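Local coordinates for protein flavodoxin (Bacillus cereus, PDB 6GAQ) that carries the cofactor FMN and probably serves as a low-potential electron donor to a number of redox enzymes, at residues 20-25 and 62-67. Residues are numbered along the deposited sequence; the frame is centred on the assembly and turned at random.
Sequences GNTESI and GSYTWG. With FMN (flavin mononucleotide), chain C.
T22, in the first turn of helix 21-35, packs its CG2 on the last residues of strand 58-63, while its OG1 meets Y64, the first residue beyond the strand. CG2, anti to the backbone N, leans on the strand backbone, 3.8 Å from S63 N and almost as near to the carbonyl carbon of G62; a glycine there means that bare main chain receives the methyl. The other branch, OG1, passes 3.5 Å from Y64 CB and donates a hydrogen bond of 2.7 Å to FMN O2P. This small buried patch, backed by F95 of the neighbouring strand 91-98, is the close-packed end of the contact. It illustrates how the flavodoxin fold, a five-stranded parallel sheet flanked by helices, binds FMN: the phosphate sits at the N-terminal end of the first helix, where T22 N also bonds to O2P and N21 N reaches O1P in 2.6 Å (N-H...O 158°). The positive end of the helix dipole probably favours the dianion. Beyond T22 the segments diverge, and the cofactor bridges the widening gap. The Y64 ring, swung by a chi1 of 65° away from the helix, carries FMN O3P 3.6 Å above one face, while its OH is held by E74. N21 ND2 bonds to O4' of the ribityl chain from the helix side; from the loop side T65 O accepts from O2' at 2.7 Å. Farther out, at the partly exposed rim, W66 lays its six-membered ring against the dimethyl end of the isoalloxazine, CZ3 lying 3.6 Å from FMN C8M, with F73 edge-to-face against the indole.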
loop_
_atom_site.group_PDB
_atom_site.type_symbol
_atom_site.label_atom_id
_atom_site.label_comp_id
_atom_site.label_asym_id
_atom_site.label_seq_id
_atom_site.Cartn_x
_atom_site.Cartn_y
_atom_site.Cartn_z
ATOM N N GLY A 20 -13.501 -0.111 -4.874
ATOM C CA GLY A 20 -12.687 -0.127 -6.071
ATOM C C GLY A 20 -11.690 1.007 -6.204
ATOM O O GLY A 20 -10.849 0.958 -7.110
ATOM N N ASN A 21 -11.751 2.021 -5.337
ATOM C CA ASN A 21 -10.848 3.160 -5.475
ATOM C C ASN A 21 -9.405 2.760 -5.185
ATOM O O ASN A 21 -8.499 3.060 -5.971
ATOM C CB ASN A 21 -11.288 4.299 -4.556
ATOM C CG ASN A 21 -12.723 4.721 -4.797
ATOM O OD1 ASN A 21 -13.209 4.692 -5.928
ATOM N ND2 ASN A 21 -13.411 5.116 -3.732
ATOM N N THR A 22 -9.171 2.088 -4.055
ATOM C CA THR A 22 -7.822 1.631 -3.735
ATOM C C THR A 22 -7.343 0.593 -4.742
ATOM O O THR A 22 -6.161 0.569 -5.108
ATOM C CB THR A 22 -7.780 1.057 -2.318
ATOM O OG1 THR A 22 -8.443 1.954 -1.417
ATOM C CG2 THR A 22 -6.341 0.861 -1.862
ATOM N N GLU A 23 -8.250 -0.274 -5.198
ATOM C CA GLU A 23 -7.895 -1.266 -6.209
ATOM C C GLU A 23 -7.417 -0.597 -7.493
ATOM O O GLU A 23 -6.454 -1.057 -8.119
ATOM C CB GLU A 23 -9.095 -2.172 -6.486
ATOM C CG GLU A 23 -8.827 -3.302 -7.459
ATOM C CD GLU A 23 -10.071 -4.118 -7.750
ATOM O OE1 GLU A 23 -10.957 -4.183 -6.871
ATOM O OE2 GLU A 23 -10.166 -4.693 -8.855
ATOM N N SER A 24 -8.074 0.492 -7.896
ATOM C CA SER A 24 -7.651 1.214 -9.092
ATOM C C SER A 24 -6.269 1.827 -8.905
ATOM O O SER A 24 -5.471 1.878 -9.849
ATOM C CB SER A 24 -8.676 2.292 -9.442
ATOM O OG SER A 24 -9.979 1.743 -9.523
ATOM N N ILE A 25 -5.969 2.301 -7.694
ATOM C CA ILE A 25 -4.630 2.804 -7.403
ATOM C C ILE A 25 -3.612 1.677 -7.497
ATOM O O ILE A 25 -2.511 1.855 -8.034
ATOM C CB ILE A 25 -4.596 3.478 -6.020
ATOM C CG1 ILE A 25 -5.635 4.595 -5.940
ATOM C CG2 ILE A 25 -3.209 4.023 -5.727
ATOM C CD1 ILE A 25 -5.872 5.096 -4.538
ATOM N N GLY A 62 -1.622 -1.201 0.623
ATOM C CA GLY A 62 -2.621 -0.206 0.291
ATOM C C GLY A 62 -3.953 -0.493 0.948
ATOM O O GLY A 62 -4.392 -1.646 0.990
ATOM N N SER A 63 -4.609 0.539 1.470
ATOM C CA SER A 63 -5.877 0.336 2.155
ATOM C C SER A 63 -6.653 1.642 2.188
ATOM O O SER A 63 -6.072 2.725 2.298
ATOM C CB SER A 63 -5.667 -0.184 3.581
ATOM O OG SER A 63 -6.823 0.027 4.375
ATOM N N TYR A 64 -7.972 1.523 2.086
ATOM C CA TYR A 64 -8.844 2.657 2.326
ATOM C C TYR A 64 -9.053 2.839 3.826
ATOM O O TYR A 64 -8.755 1.955 4.634
ATOM C CB TYR A 64 -10.185 2.473 1.613
ATOM C CG TYR A 64 -11.029 1.324 2.126
ATOM C CD1 TYR A 64 -10.711 0.007 1.817
ATOM C CD2 TYR A 64 -12.154 1.558 2.904
ATOM C CE1 TYR A 64 -11.483 -1.044 2.279
ATOM C CE2 TYR A 64 -12.931 0.513 3.369
ATOM C CZ TYR A 64 -12.593 -0.783 3.053
ATOM O OH TYR A 64 -13.367 -1.823 3.516
ATOM N N THR A 65 -9.559 4.009 4.197
ATOM C CA THR A 65 -9.814 4.332 5.593
ATOM C C THR A 65 -11.309 4.252 5.874
ATOM O O THR A 65 -12.125 4.750 5.094
ATOM C CB THR A 65 -9.290 5.727 5.940
ATOM O OG1 THR A 65 -7.892 5.804 5.633
ATOM C CG2 THR A 65 -9.483 6.012 7.419
ATOM N N TRP A 66 -11.662 3.613 6.988
ATOM C CA TRP A 66 -13.047 3.453 7.386
ATOM C C TRP A 66 -13.363 4.396 8.550
ATOM O O TRP A 66 -12.617 5.350 8.813
ATOM C CB TRP A 66 -13.311 1.982 7.718
ATOM C CG TRP A 66 -14.735 1.557 7.485
ATOM C CD1 TRP A 66 -15.561 0.947 8.382
ATOM C CD2 TRP A 66 -15.498 1.711 6.278
ATOM N NE1 TRP A 66 -16.789 0.710 7.812
ATOM C CE2 TRP A 66 -16.776 1.169 6.521
ATOM C CE3 TRP A 66 -15.225 2.255 5.018
ATOM C CZ2 TRP A 66 -17.778 1.155 5.552
ATOM C CZ3 TRP A 66 -16.221 2.237 4.057
ATOM C CH2 TRP A 66 -17.482 1.691 4.329
ATOM N N GLY A 67 -14.465 4.124 9.247
ATOM C CA GLY A 67 -14.991 5.013 10.267
ATOM C C GLY A 67 -14.015 5.463 11.336
ATOM O O GLY A 67 -13.330 4.642 11.954
HETATM N N1 FMN C . -11.941 8.382 4.471
HETATM C C2 FMN C . -10.926 8.899 5.250
HETATM O O2 FMN C . -9.939 9.401 4.717
HETATM N N3 FMN C . -11.014 8.854 6.627
HETATM C C4 FMN C . -12.120 8.291 7.233
HETATM O O4 FMN C . -12.197 8.250 8.460
HETATM C C4A FMN C . -13.144 7.770 6.451
HETATM N N5 FMN C . -14.250 7.208 7.053
HETATM C C5A FMN C . -15.265 6.691 6.277
HETATM C C6 FMN C . -16.378 6.125 6.888
HETATM C C7 FMN C . -17.407 5.603 6.114
HETATM C C7M FMN C . -18.605 4.993 6.779
HETATM C C8 FMN C . -17.322 5.647 4.726
HETATM C C8M FMN C . -18.429 5.085 3.885
HETATM C C9 FMN C . -16.208 6.214 4.116
HETATM C C9A FMN C . -15.177 6.736 4.889
HETATM N N10 FMN C . -14.064 7.291 4.283
HETATM C C10 FMN C . -13.052 7.816 5.065
HETATM C "C1'" FMN C . -13.967 7.362 2.785
HETATM C "C2'" FMN C . -13.333 6.145 2.121
HETATM O "O2'" FMN C . -12.035 5.931 2.624
HETATM C "C3'" FMN C . -13.278 6.411 0.618
HETATM O "O3'" FMN C . -14.577 6.306 0.079
HETATM C "C4'" FMN C . -12.330 5.484 -0.140
HETATM O "O4'" FMN C . -12.022 6.072 -1.385
HETATM C "C5'" FMN C . -12.917 4.098 -0.386
HETATM O "O5'" FMN C . -11.940 3.325 -1.051
HETATM P P FMN C . -12.286 1.902 -1.725
HETATM O O1P FMN C . -13.010 2.148 -3.025
HETATM O O2P FMN C . -11.007 1.151 -2.000
HETATM O O3P FMN C . -13.169 1.095 -0.802
#